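Local coordinates for PKS (Streptomyces sp. CNQ431, PDB 5YDA), which probably loads acyl extender units onto the carrier protein during splenocin assembly, this chain being the acyltransferase domain of the polyketide synthase SpnD, at residues A[108-120]-A[191-205]. Sequence-based numbering, arbitrary orientation.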
ATOM      1  N   GLU A 108      22.943 -10.562   3.455  1.00 54.26           N
ATOM      2  CA  GLU A 108      22.182 -11.177   2.391  1.00 55.94           C
ATOM      3  C   GLU A 108      21.133 -10.151   1.994  1.00 51.59           C
ATOM      4  O   GLU A 108      20.608  -9.487   2.851  1.00 54.34           O
ATOM      5  CB  GLU A 108      21.523 -12.453   2.862  1.00 56.09           C
ATOM      6  CG  GLU A 108      22.450 -13.652   2.899  1.00 66.00           C
ATOM      7  CD  GLU A 108      22.419 -14.461   1.618  1.00 72.66           C
ATOM      8  OE1 GLU A 108      23.441 -14.473   0.905  1.00 69.26           O
ATOM      9  OE2 GLU A 108      21.375 -15.074   1.328  1.00 72.91           O
ATOM     10  N   PRO A 109      20.853 -10.016   0.644  1.00 48.38           N
ATOM     11  CA  PRO A 109      19.846  -8.986   0.320  1.00 44.22           C
ATOM     12  C   PRO A 109      18.502  -9.180   0.998  1.00 42.51           C
ATOM     13  O   PRO A 109      18.046 -10.288   1.105  1.00 39.90           O
ATOM     14  CB  PRO A 109      19.698  -9.068  -1.192  1.00 40.80           C
ATOM     15  CG  PRO A 109      20.191 -10.376  -1.570  1.00 45.60           C
ATOM     16  CD  PRO A 109      21.328 -10.620  -0.672  1.00 42.23           C
ATOM     17  N   PRO A 110      17.893  -8.090   1.438  1.00 42.18           N
ATOM     18  CA  PRO A 110      16.619  -8.168   2.162  1.00 39.81           C
ATOM     19  C   PRO A 110      15.496  -8.665   1.265  1.00 33.19           C
ATOM     20  O   PRO A 110      15.490  -8.431   0.056  1.00 35.62           O
ATOM     21  CB  PRO A 110      16.370  -6.715   2.594  1.00 36.18           C
ATOM     22  CG  PRO A 110      17.102  -5.899   1.588  1.00 37.89           C
ATOM     23  CD  PRO A 110      18.353  -6.698   1.288  1.00 38.26           C
ATOM     24  N   LYS A 111      14.549  -9.375   1.869  1.00 31.93           N
ATOM     25  CA  LYS A 111      13.294  -9.652   1.189  1.00 33.85           C
ATOM     26  C   LYS A 111      12.408  -8.401   1.186  1.00 31.22           C
ATOM     27  O   LYS A 111      12.571  -7.490   2.004  1.00 26.96           O
ATOM     28  CB  LYS A 111      12.557 -10.807   1.865  1.00 34.18           C
ATOM     29  CG  LYS A 111      13.353 -12.095   1.944  1.00 36.64           C
ATOM     30  CD  LYS A 111      13.474 -12.742   0.581  1.00 43.38           C
ATOM     31  CE  LYS A 111      14.350 -13.977   0.640  1.00 46.27           C
ATOM     32  NZ  LYS A 111      15.210 -14.091  -0.568  1.00 51.82           N
ATOM     33  N   VAL A 112      11.456  -8.367   0.255  1.00 28.56           N
ATOM     34  CA  VAL A 112      10.560  -7.228   0.087  1.00 27.21           C
ATOM     35  C   VAL A 112       9.117  -7.722   0.125  1.00 26.47           C
ATOM     36  O   VAL A 112       8.772  -8.697  -0.555  1.00 24.50           O
ATOM     37  CB  VAL A 112      10.843  -6.486  -1.235  1.00 28.19           C
ATOM     38  CG1 VAL A 112       9.822  -5.351  -1.477  1.00 23.56           C
ATOM     39  CG2 VAL A 112      12.276  -5.965  -1.253  1.00 27.22           C
ATOM     40  N   ALA A 113       8.264  -7.032   0.886  1.00 24.16           N
ATOM     41  CA  ALA A 113       6.835  -7.324   0.905  1.00 25.42           C
ATOM     42  C   ALA A 113       6.040  -6.081   0.519  1.00 22.88           C
ATOM     43  O   ALA A 113       6.388  -4.965   0.915  1.00 23.30           O
ATOM     44  CB  ALA A 113       6.394  -7.827   2.287  1.00 20.95           C
ATOM     45  N   PHE A 114       4.978  -6.271  -0.261  1.00 20.53           N
ATOM     46  CA  PHE A 114       4.045  -5.201  -0.589  1.00 18.82           C
ATOM     47  C   PHE A 114       2.839  -5.301   0.334  1.00 22.84           C
ATOM     48  O   PHE A 114       2.269  -6.393   0.497  1.00 22.59           O
ATOM     49  CB  PHE A 114       3.573  -5.278  -2.048  1.00 20.44           C
ATOM     50  CG  PHE A 114       4.584  -4.818  -3.058  1.00 21.19           C
ATOM     51  CD1 PHE A 114       5.822  -4.332  -2.668  1.00 21.49           C
ATOM     52  CD2 PHE A 114       4.289  -4.881  -4.419  1.00 21.49           C
ATOM     53  CE1 PHE A 114       6.750  -3.914  -3.620  1.00 22.58           C
ATOM     54  CE2 PHE A 114       5.203  -4.466  -5.358  1.00 19.66           C
ATOM     55  CZ  PHE A 114       6.436  -3.979  -4.958  1.00 21.94           C
ATOM     56  N   LEU A 115       2.437  -4.168   0.916  1.00 18.56           N
ATOM     57  CA  LEU A 115       1.244  -4.079   1.758  1.00 19.58           C
ATOM     58  C   LEU A 115       0.190  -3.249   1.023  1.00 21.27           C
ATOM     59  O   LEU A 115       0.440  -2.087   0.680  1.00 19.35           O
ATOM     60  CB  LEU A 115       1.572  -3.455   3.119  1.00 16.16           C
ATOM     61  CG  LEU A 115       2.227  -4.329   4.220  1.00 27.53           C
ATOM     62  CD1 LEU A 115       3.413  -5.154   3.712  1.00 21.50           C
ATOM     63  CD2 LEU A 115       2.671  -3.478   5.419  1.00 23.52           C
ATOM     64  N   LEU A 116      -0.993  -3.835   0.814  1.00 18.85           N
ATOM     65  CA  LEU A 116      -2.027  -3.253  -0.043  1.00 19.46           C
ATOM     66  C   LEU A 116      -3.234  -2.819   0.781  1.00 22.64           C
ATOM     67  O   LEU A 116      -3.975  -3.685   1.272  1.00 22.43           O
ATOM     68  CB  LEU A 116      -2.463  -4.263  -1.105  1.00 19.98           C
ATOM     69  CG  LEU A 116      -1.574  -4.717  -2.273  1.00 23.38           C
ATOM     70  CD1 LEU A 116      -0.934  -3.545  -3.058  1.00 17.37           C
ATOM     71  CD2 LEU A 116      -0.563  -5.744  -1.858  1.00 21.58           C
ATOM     72  N   PRO A 117      -3.491  -1.521   0.948  1.00 20.56           N
ATOM     73  CA  PRO A 117      -4.575  -1.089   1.842  1.00 21.15           C
ATOM     74  C   PRO A 117      -5.957  -1.391   1.287  1.00 21.88           C
ATOM     75  O   PRO A 117      -6.152  -1.660   0.099  1.00 20.90           O
ATOM     76  CB  PRO A 117      -4.357   0.426   1.988  1.00 21.79           C
ATOM     77  CG  PRO A 117      -3.275   0.787   1.046  1.00 24.89           C
ATOM     78  CD  PRO A 117      -2.520  -0.449   0.684  1.00 19.14           C
ATOM     79  N   GLY A 118      -6.939  -1.307   2.176  1.00 23.25           N
ATOM     80  CA  GLY A 118      -8.286  -1.688   1.807  1.00 24.58           C
ATOM     81  C   GLY A 118      -8.571  -0.206   1.923  1.00 30.77           C
ATOM     82  O   GLY A 118      -7.669   0.572   2.242  1.00 35.07           O
ATOM     83  N   GLY A 119      -9.797   0.230   1.705  1.00 28.06           N
ATOM     84  CA  GLY A 119      -9.924   1.683   1.695  1.00 31.22           C
ATOM     85  C   GLY A 119      -9.963   2.570   2.920  1.00 32.82           C
ATOM     86  O   GLY A 119      -9.850   2.086   4.058  1.00 27.14           O
ATOM     87  N   GLY A 120     -10.083   3.871   2.691  1.00 26.09           N
ATOM     88  CA  GLY A 120     -10.066   4.828   3.773  1.00 28.30           C
ATOM     89  C   GLY A 120      -9.110   5.959   3.475  1.00 33.68           C
ATOM     90  O   GLY A 120      -9.221   7.039   4.058  1.00 39.85           O
ATOM     91  N   VAL A 191      11.840  -3.542  -8.436  1.00 30.89           N
ATOM     92  CA  VAL A 191      11.459  -3.856  -7.059  1.00 30.84           C
ATOM     93  C   VAL A 191      10.308  -4.849  -7.165  1.00 30.68           C
ATOM     94  O   VAL A 191       9.130  -4.478  -7.266  1.00 29.74           O
ATOM     95  CB  VAL A 191      11.088  -2.610  -6.258  1.00 33.43           C
ATOM     96  CG1 VAL A 191      10.673  -2.993  -4.840  1.00 28.42           C
ATOM     97  CG2 VAL A 191      12.258  -1.651  -6.214  1.00 31.35           C
ATOM     98  N   ARG A 192      10.656  -6.123  -7.161  1.00 26.48           N
ATOM     99  CA  ARG A 192       9.642  -7.161  -7.239  1.00 29.59           C
ATOM    100  C   ARG A 192       9.427  -7.759  -5.866  1.00 30.25           C
ATOM    101  O   ARG A 192      10.397  -8.078  -5.163  1.00 30.90           O
ATOM    102  CB  ARG A 192      10.044  -8.246  -8.237  1.00 32.01           C
ATOM    103  CG  ARG A 192      10.100  -7.719  -9.670  1.00 37.43           C
ATOM    104  CD  ARG A 192      10.067  -8.799 -10.763  1.00 43.98           C
ATOM    105  NE  ARG A 192       9.599  -8.206 -12.022  1.00 53.57           N
ATOM    106  CZ  ARG A 192      10.353  -7.466 -12.841  1.00 49.03           C
ATOM    107  NH1 ARG A 192      11.634  -7.244 -12.557  1.00 48.46           N
ATOM    108  NH2 ARG A 192       9.831  -6.950 -13.953  1.00 47.45           N
ATOM    109  N   PRO A 193       8.189  -7.889  -5.427  1.00 26.31           N
ATOM    110  CA  PRO A 193       7.956  -8.322  -4.053  1.00 27.99           C
ATOM    111  C   PRO A 193       8.178  -9.819  -3.913  1.00 30.03           C
ATOM    112  O   PRO A 193       7.805 -10.607  -4.785  1.00 29.79           O
ATOM    113  CB  PRO A 193       6.493  -7.934  -3.812  1.00 23.80           C
ATOM    114  CG  PRO A 193       5.867  -8.026  -5.196  1.00 24.63           C
ATOM    115  CD  PRO A 193       6.939  -7.591  -6.152  1.00 22.95           C
ATOM    116  N   ASP A 194       8.790 -10.205  -2.793  1.00 25.38           N
ATOM    117  CA  ASP A 194       8.877 -11.610  -2.423  1.00 28.60           C
ATOM    118  C   ASP A 194       7.618 -12.105  -1.730  1.00 30.16           C
ATOM    119  O   ASP A 194       7.404 -13.322  -1.653  1.00 28.53           O
ATOM    120  CB  ASP A 194      10.093 -11.836  -1.527  1.00 26.26           C
ATOM    121  CG  ASP A 194      11.352 -11.307  -2.161  1.00 35.67           C
ATOM    122  OD1 ASP A 194      11.800 -11.932  -3.157  1.00 32.05           O
ATOM    123  OD2 ASP A 194      11.853 -10.242  -1.716  1.00 32.42           O
ATOM    124  N   ALA A 195       6.778 -11.192  -1.245  1.00 25.54           N
ATOM    125  CA  ALA A 195       5.535 -11.581  -0.600  1.00 27.24           C
ATOM    126  C   ALA A 195       4.565 -10.407  -0.660  1.00 24.58           C
ATOM    127  O   ALA A 195       4.964  -9.251  -0.838  1.00 27.09           O
ATOM    128  CB  ALA A 195       5.777 -12.042   0.845  1.00 21.80           C
ATOM    129  N   LEU A 196       3.287 -10.721  -0.504  1.00 20.59           N
ATOM    130  CA  LEU A 196       2.218  -9.744  -0.582  1.00 23.07           C
ATOM    131  C   LEU A 196       1.255  -9.956   0.574  1.00 25.34           C
ATOM    132  O   LEU A 196       1.004 -11.089   1.000  1.00 24.82           O
ATOM    133  CB  LEU A 196       1.443  -9.859  -1.904  1.00 21.77           C
ATOM    134  CG  LEU A 196       2.291  -9.790  -3.178  1.00 25.85           C
ATOM    135  CD1 LEU A 196       1.633 -10.577  -4.306  1.00 24.65           C
ATOM    136  CD2 LEU A 196       2.469  -8.338  -3.583  1.00 27.06           C
ATOM    137  N   ILE A 197       0.698  -8.859   1.064  1.00 19.74           N
ATOM    138  CA  ILE A 197      -0.441  -8.929   1.968  1.00 20.41           C
ATOM    139  C   ILE A 197      -1.342  -7.737   1.679  1.00 18.81           C
ATOM    140  O   ILE A 197      -0.869  -6.620   1.437  1.00 22.29           O
ATOM    141  CB  ILE A 197       0.002  -8.990   3.451  1.00 21.48           C
ATOM    142  CG1 ILE A 197      -1.196  -9.295   4.362  1.00 21.24           C
ATOM    143  CG2 ILE A 197       0.661  -7.687   3.890  1.00 17.20           C
ATOM    144  CD1 ILE A 197      -0.808  -9.475   5.860  1.00 21.75           C
ATOM    145  N   GLY A 198      -2.651  -7.980   1.655  1.00 19.34           N
ATOM    146  CA  GLY A 198      -3.624  -6.934   1.464  1.00 19.27           C
ATOM    147  C   GLY A 198      -4.595  -6.912   2.632  1.00 20.42           C
ATOM    148  O   GLY A 198      -4.612  -7.811   3.475  1.00 26.06           O
ATOM    149  N   HIS A 199      -5.417  -5.870   2.663  1.00 20.13           N
ATOM    150  CA  HIS A 199      -6.453  -5.723   3.677  1.00 20.26           C
ATOM    151  C   HIS A 199      -7.784  -5.664   2.942  1.00 20.61           C
ATOM    152  O   HIS A 199      -8.087  -4.654   2.302  1.00 19.90           O
ATOM    153  CB  HIS A 199      -6.228  -4.470   4.530  1.00 16.90           C
ATOM    154  CG  HIS A 199      -7.043  -4.452   5.785  1.00 21.88           C
ATOM    155  ND1 HIS A 199      -8.418  -4.336   5.774  1.00 23.08           N
ATOM    156  CD2 HIS A 199      -6.681  -4.555   7.091  1.00 17.34           C
ATOM    157  CE1 HIS A 199      -8.865  -4.356   7.020  1.00 20.13           C
ATOM    158  NE2 HIS A 199      -7.835  -4.500   7.835  1.00 17.87           N
ATOM    159  N   SER A 200      -8.557  -6.758   3.011  1.00 17.81           N
ATOM    160  CA  SER A 200      -9.873  -6.839   2.398  1.00 23.00           C
ATOM    161  C   SER A 200      -9.771  -6.574   0.901  1.00 22.21           C
ATOM    162  O   SER A 200      -9.238  -7.398   0.156  1.00 22.98           O
ATOM    163  CB  SER A 200     -10.840  -5.853   3.067  1.00 23.69           C
ATOM    164  OG  SER A 200     -12.199  -6.226   2.862  1.00 28.96           O
ATOM    165  N   LEU A 201     -10.253  -5.414   0.458  1.00 23.74           N
ATOM    166  CA  LEU A 201     -10.093  -5.029  -0.945  1.00 25.32           C
ATOM    167  C   LEU A 201      -8.653  -5.243  -1.422  1.00 25.26           C
ATOM    168  O   LEU A 201      -8.421  -5.748  -2.529  1.00 22.37           O
ATOM    169  CB  LEU A 201     -10.543  -3.575  -1.111  1.00 22.59           C
ATOM    170  CG  LEU A 201     -10.731  -2.840  -2.442  1.00 27.98           C
ATOM    171  CD1 LEU A 201      -9.460  -2.184  -2.911  1.00 28.05           C
ATOM    172  CD2 LEU A 201     -11.198  -3.816  -3.469  1.00 31.76           C
ATOM    173  N   GLY A 202      -7.673  -4.919  -0.576  1.00 20.87           N
ATOM    174  CA  GLY A 202      -6.282  -5.067  -0.954  1.00 19.14           C
ATOM    175  C   GLY A 202      -5.852  -6.497  -1.212  1.00 21.52           C
ATOM    176  O   GLY A 202      -4.836  -6.717  -1.890  1.00 21.28           O
ATOM    177  N   GLU A 203      -6.579  -7.479  -0.668  1.00 21.80           N
ATOM    178  CA  GLU A 203      -6.247  -8.873  -0.961  1.00 21.14           C
ATOM    179  C   GLU A 203      -6.535  -9.216  -2.417  1.00 21.32           C
ATOM    180  O   GLU A 203      -5.838 -10.055  -3.005  1.00 21.19           O
ATOM    181  CB  GLU A 203      -7.001  -9.828  -0.028  1.00 21.69           C
ATOM    182  CG  GLU A 203      -6.537 -11.281  -0.195  1.00 24.73           C
ATOM    183  CD  GLU A 203      -6.712 -12.133   1.066  1.00 27.11           C
ATOM    184  OE1 GLU A 203      -7.129 -13.313   0.928  1.00 24.22           O
ATOM    185  OE2 GLU A 203      -6.430 -11.622   2.183  1.00 21.37           O
ATOM    186  N   TYR A 204      -7.538  -8.573  -3.018  1.00 18.48           N
ATOM    187  CA  TYR A 204      -7.742  -8.722  -4.454  1.00 19.58           C
ATOM    188  C   TYR A 204      -6.560  -8.168  -5.226  1.00 24.36           C
ATOM    189  O   TYR A 204      -6.068  -8.811  -6.167  1.00 24.21           O
ATOM    190  CB  TYR A 204      -9.041  -8.046  -4.883  1.00 16.68           C
ATOM    191  CG  TYR A 204     -10.237  -8.878  -4.496  1.00 21.32           C
ATOM    192  CD1 TYR A 204     -10.811  -9.771  -5.404  1.00 17.35           C
ATOM    193  CD2 TYR A 204     -10.739  -8.842  -3.201  1.00 19.01           C
ATOM    194  CE1 TYR A 204     -11.885 -10.563  -5.044  1.00 17.56           C
ATOM    195  CE2 TYR A 204     -11.822  -9.627  -2.830  1.00 21.56           C
ATOM    196  CZ  TYR A 204     -12.394 -10.492  -3.764  1.00 24.72           C
ATOM    197  OH  TYR A 204     -13.470 -11.292  -3.419  1.00 26.13           O
ATOM    198  N   THR A 205      -6.075  -6.987  -4.837  1.00 21.34           N
ATOM    199  CA  THR A 205      -4.910  -6.438  -5.519  1.00 21.15           C
ATOM    200  C   THR A 205      -3.731  -7.379  -5.371  1.00 22.79           C
ATOM    201  O   THR A 205      -2.978  -7.601  -6.328  1.00 22.06           O
ATOM    202  CB  THR A 205      -4.543  -5.052  -4.967  1.00 17.01           C
ATOM    203  OG1 THR A 205      -5.735  -4.305  -4.700  1.00 19.75           O
ATOM    204  CG2 THR A 205      -3.682  -4.287  -5.981  1.00 15.16           C
TER
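Val112 O is gripped by two backbone donors at once: Asp194 N at 2.7 Å and, more loosely, Ala195 N at 3.3 Å. Asp194 returns a bond through its carboxylate, OD2 taking the Val112 N-H at 2.7 Å on its anti lone pair. With CG anti to its own carbonyl carbon (chi1 -54°), the short acid side chain can reach back to this N-H, filling the place of a main-chain acceptor where strand 195-198 begins. The Lys111 and Asp194 side chains cross at about a right angle, Lys111 CD lying 3.8 Å from Asp194 CG.

Beyond this end the strands run parallel, bonded from Phe114 N to Ala195 O and from Ile197 N to Phe114 O, at the centre of the acyltransferase sheet; strands 369-372 and 325-327 flank the pair. On one face Pro193 lays its ring over Phe114, CB 3.7 Å from the ring centroid and almost on its normal, a CH-pi contact suited to a flat aromatic and a rigid pyrrolidine. The other face carries Leu115 against Ile197 CG2.

Gly198, Ser200 and Gly202 fit the GxSxG nucleophile elbow, the tight strand-to-helix turn of this family. Both glycines suit it: a CB on Gly198 would run into Gly202 C, and one on Gly202 into Leu116 O. Ser200, probably the nucleophile, sits at the turn with a positive phi (58°), the strained backbone expected of such an elbow, and its OG hydrogen-bonds to His298 and Arg225.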